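Box C/D snoRNA protein 1 (PDB 6THL) is required for the accumulation of box C/D snoRNAs, acting in snoRNA processing, snoRNA transport to the nucleolus and ribosome biogenesis. Local coordinates at residues S28-K33 against I161-I166; K36-F41 against R68-D73; I48-Q53 against A173-G178. All coordinates share one frame; numbering follows the deposited sequence.

All three contacts lie in the BCD1 domain, the piece of the protein held by this chain, and all reach one mixed sheet around strand 40-49. From the N terminus, the chain leaves helix 25-29, and contact 1 closes the longest loop, joining 28-33 to 161-166, which runs into strand 165-169. Contact 2 falls within that loop and closes a short one, between the start of strand 40-49 and the end of strand 62-70. Contact 3 starts at the far end of strand 40-49 and crosses both others, returning at 173-178. Contacts 2 and 3, their centres about 30 Å apart, flank the chain's centre; contact 1 touches each of them.

Contact 1: S28-K33 against I161-I166; sequences SQNRSK and IEFPTI
Asn30 and Glu162 are joined by the amide of Asn30, which ties the turn after helix 25-29 to the loop leading into strand 165-169. The turn is an Asx turn: OD1 of Asn30 accepts from the backbone N of Ser32 at 2.9 Å, while the Ser32 hydroxyl OG gives OD1 a second bond in the carbonyl plane. CG of Asn30 is anti to the backbone N (chi1 -161°), and from it ND2 points to 161-166. There ND2 donates an almost straight bond, 3.0 Å long, to the anti lone pair of OE2 of Glu162, and a weak, bent one to the Glu162 carbonyl O. OE2 lies in the plane of the Asn30 amide, while the carboxylate plane is turned 80° from it. The other oxygen, OE1, is taken by the backbone N of Leu20, so the buried acid has a partner on each oxygen.

Beside this polar link, Asn30 and Phe163 slide past each other in opposite directions, amide and ring planes 43° apart, with CG of Asn30 3.7 Å from CD2 of Phe163. Arg26 makes a cation-pi contact with the same ring. The OG of Ser32 packs 3.7 Å from CB of Phe163, and the backbone O of Gln29 lies 4.0 Å from CZ of that ring.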
ATOM      1  N   SER B  28      -6.637   4.579  10.842  1.00 46.49           N
ATOM      2  CA  SER B  28      -5.949   5.794  10.475  1.00 49.52           C
ATOM      3  C   SER B  28      -6.602   6.423   9.287  1.00 49.11           C
ATOM      4  O   SER B  28      -6.195   7.513   8.915  1.00 58.73           O
ATOM      5  CB  SER B  28      -4.459   5.546  10.181  1.00 52.86           C
ATOM      6  OG  SER B  28      -3.774   5.028  11.324  1.00 55.54           O
ATOM      7  N   GLN B  29      -7.577   5.789   8.642  1.00 45.41           N
ATOM      8  CA  GLN B  29      -8.277   6.546   7.575  1.00 48.10           C
ATOM      9  C   GLN B  29      -9.617   7.118   7.999  1.00 45.57           C
ATOM     10  O   GLN B  29     -10.300   7.693   7.175  1.00 45.92           O
ATOM     11  CB  GLN B  29      -8.338   5.825   6.207  1.00 48.06           C
ATOM     12  CG  GLN B  29      -8.364   4.314   6.276  1.00 46.92           C
ATOM     13  CD  GLN B  29      -8.521   3.612   4.943  1.00 40.81           C
ATOM     14  OE1 GLN B  29      -8.204   2.453   4.846  1.00 43.77           O
ATOM     15  NE2 GLN B  29      -9.014   4.296   3.933  1.00 38.02           N
ATOM     16  N   ASN B  30      -9.934   7.020   9.291  1.00 48.66           N
ATOM     17  CA  ASN B  30     -11.100   7.691   9.890  1.00 49.60           C
ATOM     18  C   ASN B  30     -10.763   9.100  10.410  1.00 50.72           C
ATOM     19  O   ASN B  30      -9.915   9.249  11.284  1.00 49.75           O
ATOM     20  CB  ASN B  30     -11.667   6.846  11.054  1.00 47.51           C
ATOM     21  CG  ASN B  30     -13.105   7.227  11.421  1.00 45.47           C
ATOM     22  OD1 ASN B  30     -13.665   8.237  10.986  1.00 42.92           O
ATOM     23  ND2 ASN B  30     -13.705   6.406  12.226  1.00 45.72           N
ATOM     24  N   ARG B  31     -11.420  10.128   9.875  1.00 54.82           N
ATOM     25  CA  ARG B  31     -11.301  11.487  10.439  1.00 58.83           C
ATOM     26  C   ARG B  31     -12.654  12.043  10.962  1.00 53.60           C
ATOM     27  O   ARG B  31     -12.749  13.215  11.347  1.00 50.79           O
ATOM     28  CB  ARG B  31     -10.621  12.452   9.428  1.00 56.25           C
ATOM     29  CG  ARG B  31      -9.146  12.157   9.166  1.00 53.06           C
ATOM     30  CD  ARG B  31      -8.377  13.268   8.423  1.00 53.21           C
ATOM     31  NE  ARG B  31      -7.215  12.713   7.708  1.00 52.58           N
ATOM     32  CZ  ARG B  31      -6.476  13.347   6.790  1.00 54.98           C
ATOM     33  NH1 ARG B  31      -6.710  14.610   6.440  1.00 56.27           N
ATOM     34  NH2 ARG B  31      -5.480  12.704   6.191  1.00 56.00           N
ATOM     35  N   SER B  32     -13.668  11.186  10.997  1.00 49.84           N
ATOM     36  CA  SER B  32     -14.975  11.515  11.590  1.00 51.46           C
ATOM     37  C   SER B  32     -14.850  12.041  13.021  1.00 51.45           C
ATOM     38  O   SER B  32     -14.298  11.375  13.899  1.00 51.35           O
ATOM     39  CB  SER B  32     -15.892  10.293  11.591  1.00 47.00           C
ATOM     40  OG  SER B  32     -15.880   9.673  10.317  1.00 48.12           O
ATOM     41  N   LYS B  33     -15.389  13.230  13.241  1.00 51.95           N
ATOM     42  CA  LYS B  33     -15.178  13.964  14.470  1.00 59.58           C
ATOM     43  C   LYS B  33     -16.355  14.937  14.665  1.00 60.68           C
ATOM     44  O   LYS B  33     -17.116  15.205  13.726  1.00 51.81           O
ATOM     45  CB  LYS B  33     -13.867  14.750  14.331  1.00 68.86           C
ATOM     46  CG  LYS B  33     -13.325  15.371  15.614  1.00 78.40           C
ATOM     47  CD  LYS B  33     -12.533  16.655  15.327  1.00 87.43           C
ATOM     48  CE  LYS B  33     -12.280  17.472  16.603  1.00 89.16           C
ATOM     49  NZ  LYS B  33     -12.211  18.946  16.369  1.00 87.73           N
ATOM     50  N   ILE B 161     -18.477   0.342  10.301  1.00 43.22           N
ATOM     51  CA  ILE B 161     -17.139   0.018  10.746  1.00 43.15           C
ATOM     52  C   ILE B 161     -16.348   1.305  10.598  1.00 47.13           C
ATOM     53  O   ILE B 161     -15.971   1.742   9.484  1.00 41.81           O
ATOM     54  CB  ILE B 161     -16.527  -1.134   9.971  1.00 41.75           C
ATOM     55  CG1 ILE B 161     -17.165  -2.418  10.482  1.00 38.45           C
ATOM     56  CG2 ILE B 161     -15.028  -1.185  10.245  1.00 47.50           C
ATOM     57  CD1 ILE B 161     -17.002  -3.588   9.569  1.00 38.94           C
ATOM     58  N   GLU B 162     -16.181   1.947  11.747  1.00 48.68           N
ATOM     59  CA  GLU B 162     -15.498   3.235  11.860  1.00 45.36           C
ATOM     60  C   GLU B 162     -16.301   4.390  11.244  1.00 45.06           C
ATOM     61  O   GLU B 162     -16.322   5.517  11.774  1.00 50.90           O
ATOM     62  CB  GLU B 162     -14.069   3.172  11.263  1.00 41.42           C
ATOM     63  CG  GLU B 162     -13.131   2.176  11.934  1.00 38.12           C
ATOM     64  CD  GLU B 162     -12.350   2.738  13.102  1.00 37.00           C
ATOM     65  OE1 GLU B 162     -11.842   1.924  13.901  1.00 42.26           O
ATOM     66  OE2 GLU B 162     -12.216   3.966  13.222  1.00 33.04           O
ATOM     67  N   PHE B 163     -16.946   4.128  10.126  1.00 42.86           N
ATOM     68  CA  PHE B 163     -17.479   5.199   9.313  1.00 44.80           C
ATOM     69  C   PHE B 163     -18.027   4.558   8.055  1.00 48.71           C
ATOM     70  O   PHE B 163     -17.455   3.579   7.536  1.00 52.30           O
ATOM     71  CB  PHE B 163     -16.426   6.317   8.969  1.00 44.22           C
ATOM     72  CG  PHE B 163     -15.300   5.886   8.020  1.00 41.12           C
ATOM     73  CD1 PHE B 163     -15.363   6.155   6.687  1.00 40.36           C
ATOM     74  CD2 PHE B 163     -14.173   5.237   8.493  1.00 41.02           C
ATOM     75  CE1 PHE B 163     -14.342   5.770   5.833  1.00 42.38           C
ATOM     76  CE2 PHE B 163     -13.153   4.843   7.647  1.00 40.28           C
ATOM     77  CZ  PHE B 163     -13.231   5.122   6.317  1.00 40.69           C
ATOM     78  N   PRO B 164     -19.131   5.106   7.560  1.00 50.79           N
ATOM     79  CA  PRO B 164     -19.824   4.539   6.419  1.00 51.43           C
ATOM     80  C   PRO B 164     -18.925   4.220   5.234  1.00 47.72           C
ATOM     81  O   PRO B 164     -18.007   4.977   4.912  1.00 48.09           O
ATOM     82  CB  PRO B 164     -20.812   5.649   6.022  1.00 54.97           C
ATOM     83  CG  PRO B 164     -20.301   6.887   6.685  1.00 55.81           C
ATOM     84  CD  PRO B 164     -19.700   6.406   7.958  1.00 53.25           C
ATOM     85  N   THR B 165     -19.206   3.092   4.611  1.00 43.25           N
ATOM     86  CA  THR B 165     -18.707   2.793   3.289  1.00 46.22           C
ATOM     87  C   THR B 165     -19.958   2.873   2.384  1.00 51.78           C
ATOM     88  O   THR B 165     -21.053   2.521   2.832  1.00 61.40           O
ATOM     89  CB  THR B 165     -18.071   1.392   3.293  1.00 43.31           C
ATOM     90  OG1 THR B 165     -17.048   1.336   4.310  1.00 44.16           O
ATOM     91  CG2 THR B 165     -17.512   1.034   1.942  1.00 41.29           C
ATOM     92  N   ILE B 166     -19.825   3.369   1.154  1.00 50.72           N
ATOM     93  CA  ILE B 166     -20.989   3.661   0.334  1.00 49.54           C
ATOM     94  C   ILE B 166     -20.731   3.317  -1.105  1.00 47.39           C
ATOM     95  O   ILE B 166     -19.957   4.000  -1.774  1.00 48.98           O
ATOM     96  CB  ILE B 166     -21.398   5.152   0.348  1.00 59.52           C
ATOM     97  CG1 ILE B 166     -21.531   5.723   1.767  1.00 57.97           C
ATOM     98  CG2 ILE B 166     -22.707   5.333  -0.422  1.00 62.58           C
ATOM     99  CD1 ILE B 166     -22.730   5.227   2.531  1.00 59.59           C
TER

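Contact 2: K36-F41 against R68-D73; sequences KTMDLF and RIKETD
Phe41 and Glu71 form the tight part of this contact, gripping each other through two hydrogen bonds. The backbone N of Phe41 donates to OE2 of Glu71 over 2.7 Å at 164°, reaching the oxygen from above the carboxylate plane, 61° out of it. In return the backbone N of Glu71 gives a 2.9 Å bond to the carbonyl O of Phe41. Glu71 has CG between its backbone N and carbonyl carbon (chi1 64°) and runs extended from there, its CB and CG lying against the Phe41 carbonyl oxygen. OE2 also sits 3.4 Å from CB of Phe41, and CB of Leu40 lies against it. The second carboxylate oxygen, OE1, is salt-bridged to Arg13, which probably helps stabilise the negative charge of this buried acid.

The two antiparallel strands, 40-49 and 62-70, meet here at the end of their pairing. Strand 40-49 is entered through a type I turn, Lys36 to Asp39, that runs into a G1 beta bulge, Asp39 and Leu40 both facing Asp35.

Toward solvent the contact becomes looser. Leu40 reaches out with CD2 to 3.6 Å from OG1 of the exposed Thr72. Also on the exposed side, the side chains of Met38 and Lys70 cross at about a right angle, SD of Met38 lying against CD of Lys70. Beyond that crossing the bent lysine chain carries NZ to a salt bridge with OD1 of Asp73, 3.6 Å away.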
ATOM      1  N   LYS B  36     -15.729  21.721  16.114  1.00 86.88           N
ATOM      2  CA  LYS B  36     -16.113  22.737  17.096  1.00 89.30           C
ATOM      3  C   LYS B  36     -16.830  23.884  16.399  1.00 93.76           C
ATOM      4  O   LYS B  36     -18.029  24.099  16.607  1.00 93.74           O
ATOM      5  CB  LYS B  36     -14.907  23.262  17.876  1.00 87.56           C
ATOM      6  CG  LYS B  36     -14.078  22.184  18.558  1.00 96.13           C
ATOM      7  CD  LYS B  36     -14.788  21.530  19.746  1.00 94.65           C
ATOM      8  CE  LYS B  36     -13.982  20.351  20.288  1.00 87.64           C
ATOM      9  NZ  LYS B  36     -14.266  20.085  21.718  1.00 86.46           N
ATOM     10  N   THR B  37     -16.102  24.578  15.531  1.00 91.24           N
ATOM     11  CA  THR B  37     -16.559  25.855  14.986  1.00 91.29           C
ATOM     12  C   THR B  37     -17.884  25.690  14.245  1.00 90.61           C
ATOM     13  O   THR B  37     -18.821  26.462  14.456  1.00 87.30           O
ATOM     14  CB  THR B  37     -15.530  26.466  14.016  1.00 93.13           C
ATOM     15  OG1 THR B  37     -15.476  25.662  12.834  1.00 84.94           O
ATOM     16  CG2 THR B  37     -14.120  26.568  14.660  1.00 89.56           C
ATOM     17  N   MET B  38     -17.958  24.674  13.388  1.00 85.66           N
ATOM     18  CA  MET B  38     -19.183  24.407  12.638  1.00 80.99           C
ATOM     19  C   MET B  38     -20.323  23.990  13.546  1.00 76.00           C
ATOM     20  O   MET B  38     -21.476  24.085  13.146  1.00 69.15           O
ATOM     21  CB  MET B  38     -18.968  23.322  11.582  1.00 84.20           C
ATOM     22  CG  MET B  38     -18.559  23.830  10.204  1.00 84.37           C
ATOM     23  SD  MET B  38     -18.319  22.482   9.017  1.00 81.37           S
ATOM     24  CE  MET B  38     -16.793  21.792   9.660  1.00 88.46           C
ATOM     25  N   ASP B  39     -19.990  23.506  14.744  1.00 77.37           N
ATOM     26  CA  ASP B  39     -20.984  23.164  15.792  1.00 86.25           C
ATOM     27  C   ASP B  39     -21.794  21.883  15.511  1.00 85.43           C
ATOM     28  O   ASP B  39     -22.956  21.729  15.948  1.00 74.94           O
ATOM     29  CB  ASP B  39     -21.937  24.334  16.068  1.00 82.03           C
ATOM     30  CG  ASP B  39     -22.796  24.098  17.283  1.00 83.76           C
ATOM     31  OD1 ASP B  39     -22.268  23.544  18.288  1.00 76.67           O
ATOM     32  OD2 ASP B  39     -23.998  24.456  17.214  1.00 80.35           O
ATOM     33  N   LEU B  40     -21.154  20.953  14.814  1.00 86.48           N
ATOM     34  CA  LEU B  40     -21.812  19.718  14.429  1.00 91.75           C
ATOM     35  C   LEU B  40     -20.852  18.516  14.240  1.00 86.25           C
ATOM     36  O   LEU B  40     -19.647  18.595  14.512  1.00 86.11           O
ATOM     37  CB  LEU B  40     -22.674  19.981  13.183  1.00 91.23           C
ATOM     38  CG  LEU B  40     -22.062  20.712  11.994  1.00 90.12           C
ATOM     39  CD1 LEU B  40     -20.948  19.895  11.344  1.00 87.86           C
ATOM     40  CD2 LEU B  40     -23.182  21.005  11.001  1.00 91.84           C
ATOM     41  N   PHE B  41     -21.412  17.388  13.825  1.00 80.32           N
ATOM     42  CA  PHE B  41     -20.612  16.232  13.511  1.00 73.04           C
ATOM     43  C   PHE B  41     -20.298  16.093  12.023  1.00 64.41           C
ATOM     44  O   PHE B  41     -21.130  16.379  11.166  1.00 56.77           O
ATOM     45  CB  PHE B  41     -21.261  14.958  14.025  1.00 72.44           C
ATOM     46  CG  PHE B  41     -20.265  13.869  14.258  1.00 75.71           C
ATOM     47  CD1 PHE B  41     -19.556  13.811  15.446  1.00 70.81           C
ATOM     48  CD2 PHE B  41     -19.973  12.954  13.253  1.00 76.37           C
ATOM     49  CE1 PHE B  41     -18.613  12.829  15.651  1.00 71.54           C
ATOM     50  CE2 PHE B  41     -19.028  11.967  13.449  1.00 72.75           C
ATOM     51  CZ  PHE B  41     -18.348  11.906  14.650  1.00 75.24           C
ATOM     52  N   ARG B  68     -14.600  15.099   6.535  1.00 64.36           N
ATOM     53  CA  ARG B  68     -15.293  16.333   6.946  1.00 65.18           C
ATOM     54  C   ARG B  68     -16.536  16.602   6.106  1.00 63.68           C
ATOM     55  O   ARG B  68     -16.748  17.699   5.624  1.00 61.52           O
ATOM     56  CB  ARG B  68     -14.336  17.534   6.931  1.00 67.58           C
ATOM     57  CG  ARG B  68     -13.787  17.869   8.311  1.00 77.65           C
ATOM     58  CD  ARG B  68     -12.659  18.888   8.250  1.00 88.12           C
ATOM     59  NE  ARG B  68     -12.002  19.091   9.557  1.00 97.99           N
ATOM     60  CZ  ARG B  68     -10.707  19.412   9.737  1.00 97.21           C
ATOM     61  NH1 ARG B  68      -9.884  19.569   8.694  1.00 96.88           N
ATOM     62  NH2 ARG B  68     -10.217  19.571  10.971  1.00 85.86           N
ATOM     63  N   ILE B  69     -17.345  15.570   5.916  1.00 63.22           N
ATOM     64  CA  ILE B  69     -18.637  15.738   5.304  1.00 60.82           C
ATOM     65  C   ILE B  69     -19.599  16.078   6.402  1.00 63.35           C
ATOM     66  O   ILE B  69     -19.612  15.409   7.430  1.00 67.29           O
ATOM     67  CB  ILE B  69     -19.105  14.451   4.662  1.00 61.34           C
ATOM     68  CG1 ILE B  69     -18.223  14.131   3.464  1.00 66.02           C
ATOM     69  CG2 ILE B  69     -20.557  14.580   4.249  1.00 63.29           C
ATOM     70  CD1 ILE B  69     -18.259  12.659   3.077  1.00 69.55           C
ATOM     71  N   LYS B  70     -20.434  17.086   6.179  1.00 68.91           N
ATOM     72  CA  LYS B  70     -21.289  17.614   7.257  1.00 72.44           C
ATOM     73  C   LYS B  70     -22.480  16.697   7.507  1.00 58.77           C
ATOM     74  O   LYS B  70     -23.165  16.315   6.562  1.00 56.30           O
ATOM     75  CB  LYS B  70     -21.735  19.039   6.922  1.00 81.12           C
ATOM     76  CG  LYS B  70     -20.587  19.926   6.431  1.00 88.52           C
ATOM     77  CD  LYS B  70     -20.742  21.394   6.817  1.00 90.03           C
ATOM     78  CE  LYS B  70     -21.968  22.062   6.202  1.00 93.57           C
ATOM     79  NZ  LYS B  70     -21.923  22.176   4.716  1.00 96.90           N
ATOM     80  N   GLU B  71     -22.700  16.315   8.762  1.00 51.89           N
ATOM     81  CA  GLU B  71     -23.767  15.367   9.079  1.00 55.18           C
ATOM     82  C   GLU B  71     -25.087  15.831   8.517  1.00 63.75           C
ATOM     83  O   GLU B  71     -25.914  15.023   8.084  1.00 65.21           O
ATOM     84  CB  GLU B  71     -23.922  15.133  10.576  1.00 54.64           C
ATOM     85  CG  GLU B  71     -24.353  16.325  11.421  1.00 54.93           C
ATOM     86  CD  GLU B  71     -24.379  15.964  12.905  1.00 58.91           C
ATOM     87  OE1 GLU B  71     -24.702  14.800  13.245  1.00 58.61           O
ATOM     88  OE2 GLU B  71     -24.066  16.826  13.753  1.00 56.41           O
ATOM     89  N   THR B  72     -25.273  17.147   8.528  1.00 69.75           N
ATOM     90  CA  THR B  72     -26.446  17.777   7.945  1.00 68.24           C
ATOM     91  C   THR B  72     -26.072  18.152   6.515  1.00 68.63           C
ATOM     92  O   THR B  72     -25.660  19.289   6.245  1.00 77.19           O
ATOM     93  CB  THR B  72     -26.829  19.030   8.747  1.00 63.99           C
ATOM     94  OG1 THR B  72     -25.749  19.968   8.671  1.00 73.52           O
ATOM     95  CG2 THR B  72     -27.083  18.694  10.233  1.00 61.63           C
ATOM     96  N   ASP B  73     -26.159  17.170   5.624  1.00 60.21           N
ATOM     97  CA  ASP B  73     -25.964  17.359   4.190  1.00 63.60           C
ATOM     98  C   ASP B  73     -26.629  16.200   3.513  1.00 67.16           C
ATOM     99  O   ASP B  73     -26.490  15.060   3.971  1.00 64.56           O
ATOM    100  CB  ASP B  73     -24.490  17.249   3.787  1.00 64.62           C
ATOM    101  CG  ASP B  73     -23.763  18.569   3.740  1.00 63.62           C
ATOM    102  OD1 ASP B  73     -24.343  19.635   3.993  1.00 57.19           O
ATOM    103  OD2 ASP B  73     -22.553  18.522   3.442  1.00 82.60           O
TER

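Contact 3: I48-Q53 against A173-G178; sequences ILCPMQ and ADLPEG
Asp174 supplies the polar link to Gln53. Its OD2 accepts the backbone N-H of Gln53 over 3.1 Å in a nearly straight bond of 170°, the donor coming from above the carboxylate plane, 50° out of it.

Around that bond are close van der Waals contacts. CG of Asp174 is anti to its own carbonyl carbon, and this chi1 of -69° sets it beside the carbonyl O of Pro51. OD1 of Asp174 lies 3.2 Å from CA of Met52 and also meets CG of the same methionine. Pro51 O and the carboxylate are both acceptors, so their closeness is a contact without a bond between them. The CB of Cys50 rests against the backbone O of Asp174, 3.5 Å away.

In the fold, this is where the chain emerging from strand 40-49 meets the loop that links strand 165-169 to strand 180-181, two strands of the same mixed sheet.

Apolar contacts gather round the sulfur of the buried Cys50. Its SG reaches CD of Pro176 at 3.7 Å and CD2 of Leu175 at 4.3 Å.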
ATOM      1  N   ILE B  48     -17.100   3.877  -2.792  1.00 54.52           N
ATOM      2  CA  ILE B  48     -16.676   2.817  -3.694  1.00 52.40           C
ATOM      3  C   ILE B  48     -17.580   2.858  -4.917  1.00 56.12           C
ATOM      4  O   ILE B  48     -18.770   2.554  -4.829  1.00 56.27           O
ATOM      5  CB  ILE B  48     -16.777   1.437  -3.032  1.00 49.50           C
ATOM      6  CG1 ILE B  48     -15.744   1.306  -1.906  1.00 48.13           C
ATOM      7  CG2 ILE B  48     -16.552   0.355  -4.063  1.00 47.45           C
ATOM      8  CD1 ILE B  48     -16.045   0.210  -0.924  1.00 45.93           C
ATOM      9  N   LEU B  49     -16.999   3.250  -6.049  1.00 58.89           N
ATOM     10  CA  LEU B  49     -17.703   3.367  -7.320  1.00 52.86           C
ATOM     11  C   LEU B  49     -17.558   2.082  -8.091  1.00 53.18           C
ATOM     12  O   LEU B  49     -16.429   1.647  -8.359  1.00 49.13           O
ATOM     13  CB  LEU B  49     -17.098   4.512  -8.141  1.00 49.45           C
ATOM     14  CG  LEU B  49     -17.073   5.862  -7.415  1.00 46.24           C
ATOM     15  CD1 LEU B  49     -16.795   6.966  -8.414  1.00 49.16           C
ATOM     16  CD2 LEU B  49     -18.352   6.182  -6.669  1.00 41.93           C
ATOM     17  N   CYS B  50     -18.697   1.472  -8.428  1.00 56.19           N
ATOM     18  CA  CYS B  50     -18.721   0.265  -9.258  1.00 55.03           C
ATOM     19  C   CYS B  50     -19.138   0.633 -10.678  1.00 57.70           C
ATOM     20  O   CYS B  50     -20.286   1.053 -10.933  1.00 66.44           O
ATOM     21  CB  CYS B  50     -19.650  -0.792  -8.687  1.00 52.65           C
ATOM     22  SG  CYS B  50     -19.660  -0.906  -6.885  1.00 56.82           S
ATOM     23  N   PRO B  51     -18.199   0.484 -11.615  1.00 57.16           N
ATOM     24  CA  PRO B  51     -18.465   0.818 -12.970  1.00 56.51           C
ATOM     25  C   PRO B  51     -19.201  -0.332 -13.612  1.00 65.04           C
ATOM     26  O   PRO B  51     -19.413  -1.365 -12.969  1.00 60.89           O
ATOM     27  CB  PRO B  51     -17.066   0.918 -13.561  1.00 55.76           C
ATOM     28  CG  PRO B  51     -16.334  -0.186 -12.891  1.00 53.24           C
ATOM     29  CD  PRO B  51     -16.872  -0.155 -11.479  1.00 57.79           C
ATOM     30  N   MET B  52     -19.506  -0.150 -14.896  1.00 74.84           N
ATOM     31  CA  MET B  52     -20.326  -1.049 -15.671  1.00 73.45           C
ATOM     32  C   MET B  52     -19.470  -2.101 -16.375  1.00 75.96           C
ATOM     33  O   MET B  52     -18.764  -1.823 -17.361  1.00 71.38           O
ATOM     34  CB  MET B  52     -21.168  -0.220 -16.630  1.00 74.69           C
ATOM     35  CG  MET B  52     -22.018   0.781 -15.861  1.00 82.65           C
ATOM     36  SD  MET B  52     -23.342   1.602 -16.768  1.00 98.46           S
ATOM     37  CE  MET B  52     -22.393   2.431 -18.053  1.00 91.04           C
ATOM     38  N   GLN B  53     -19.547  -3.320 -15.842  1.00 75.65           N
ATOM     39  CA  GLN B  53     -18.725  -4.434 -16.302  1.00 76.72           C
ATOM     40  C   GLN B  53     -19.183  -4.965 -17.669  1.00 78.85           C
ATOM     41  O   GLN B  53     -20.123  -4.435 -18.264  1.00 84.40           O
ATOM     42  CB  GLN B  53     -18.725  -5.532 -15.232  1.00 74.19           C
ATOM     43  CG  GLN B  53     -18.161  -5.080 -13.885  1.00 72.35           C
ATOM     44  CD  GLN B  53     -16.711  -4.637 -13.974  1.00 67.92           C
ATOM     45  OE1 GLN B  53     -15.879  -5.331 -14.524  1.00 73.86           O
ATOM     46  NE2 GLN B  53     -16.406  -3.488 -13.425  1.00 70.27           N
ATOM     47  N   ALA B 173     -25.673  -5.943 -10.571  1.00 65.14           N
ATOM     48  CA  ALA B 173     -24.761  -6.884 -11.201  1.00 67.48           C
ATOM     49  C   ALA B 173     -23.371  -6.385 -10.960  1.00 59.43           C
ATOM     50  O   ALA B 173     -22.537  -7.119 -10.483  1.00 55.28           O
ATOM     51  CB  ALA B 173     -25.040  -7.007 -12.706  1.00 68.78           C
ATOM     52  N   ASP B 174     -23.176  -5.110 -11.271  1.00 61.20           N
ATOM     53  CA  ASP B 174     -21.921  -4.373 -11.060  1.00 60.16           C
ATOM     54  C   ASP B 174     -21.331  -4.310  -9.631  1.00 53.96           C
ATOM     55  O   ASP B 174     -20.152  -4.190  -9.497  1.00 48.50           O
ATOM     56  CB  ASP B 174     -22.096  -2.940 -11.589  1.00 60.43           C
ATOM     57  CG  ASP B 174     -22.220  -2.892 -13.115  1.00 61.99           C
ATOM     58  OD1 ASP B 174     -22.712  -1.826 -13.623  1.00 64.14           O
ATOM     59  OD2 ASP B 174     -21.806  -3.908 -13.770  1.00 43.77           O
ATOM     60  N   LEU B 175     -22.124  -4.368  -8.573  1.00 56.84           N
ATOM     61  CA  LEU B 175     -21.545  -4.431  -7.232  1.00 62.19           C
ATOM     62  C   LEU B 175     -20.516  -5.570  -7.173  1.00 63.72           C
ATOM     63  O   LEU B 175     -20.635  -6.545  -7.888  1.00 54.67           O
ATOM     64  CB  LEU B 175     -22.629  -4.690  -6.179  1.00 65.46           C
ATOM     65  CG  LEU B 175     -23.647  -3.601  -5.815  1.00 64.75           C
ATOM     66  CD1 LEU B 175     -24.897  -4.228  -5.205  1.00 66.73           C
ATOM     67  CD2 LEU B 175     -23.052  -2.572  -4.867  1.00 65.41           C
ATOM     68  N   PRO B 176     -19.499  -5.454  -6.312  1.00 71.37           N
ATOM     69  CA  PRO B 176     -18.508  -6.544  -6.218  1.00 72.13           C
ATOM     70  C   PRO B 176     -19.138  -7.913  -5.901  1.00 73.64           C
ATOM     71  O   PRO B 176     -20.245  -7.963  -5.359  1.00 74.49           O
ATOM     72  CB  PRO B 176     -17.593  -6.095  -5.081  1.00 70.59           C
ATOM     73  CG  PRO B 176     -18.288  -4.948  -4.422  1.00 74.20           C
ATOM     74  CD  PRO B 176     -19.160  -4.313  -5.449  1.00 73.48           C
ATOM     75  N   GLU B 177     -18.446  -9.004  -6.246  1.00 70.37           N
ATOM     76  CA  GLU B 177     -18.999 -10.365  -6.069  1.00 70.09           C
ATOM     77  C   GLU B 177     -18.783 -10.779  -4.655  1.00 62.26           C
ATOM     78  O   GLU B 177     -17.804 -10.380  -4.052  1.00 72.75           O
ATOM     79  CB  GLU B 177     -18.414 -11.402  -7.071  1.00 73.43           C
ATOM     80  CG  GLU B 177     -17.131 -12.156  -6.699  1.00 73.88           C
ATOM     81  CD  GLU B 177     -16.723 -13.201  -7.755  1.00 74.47           C
ATOM     82  OE1 GLU B 177     -15.854 -14.039  -7.472  1.00 72.76           O
ATOM     83  OE2 GLU B 177     -17.260 -13.210  -8.882  1.00 73.01           O
ATOM     84  N   GLY B 178     -19.697 -11.572  -4.118  1.00 62.12           N
ATOM     85  CA  GLY B 178     -19.734 -11.828  -2.669  1.00 62.47           C
ATOM     86  C   GLY B 178     -20.733 -10.910  -1.983  1.00 63.22           C
ATOM     87  O   GLY B 178     -21.380 -11.316  -1.026  1.00 63.03           O
TER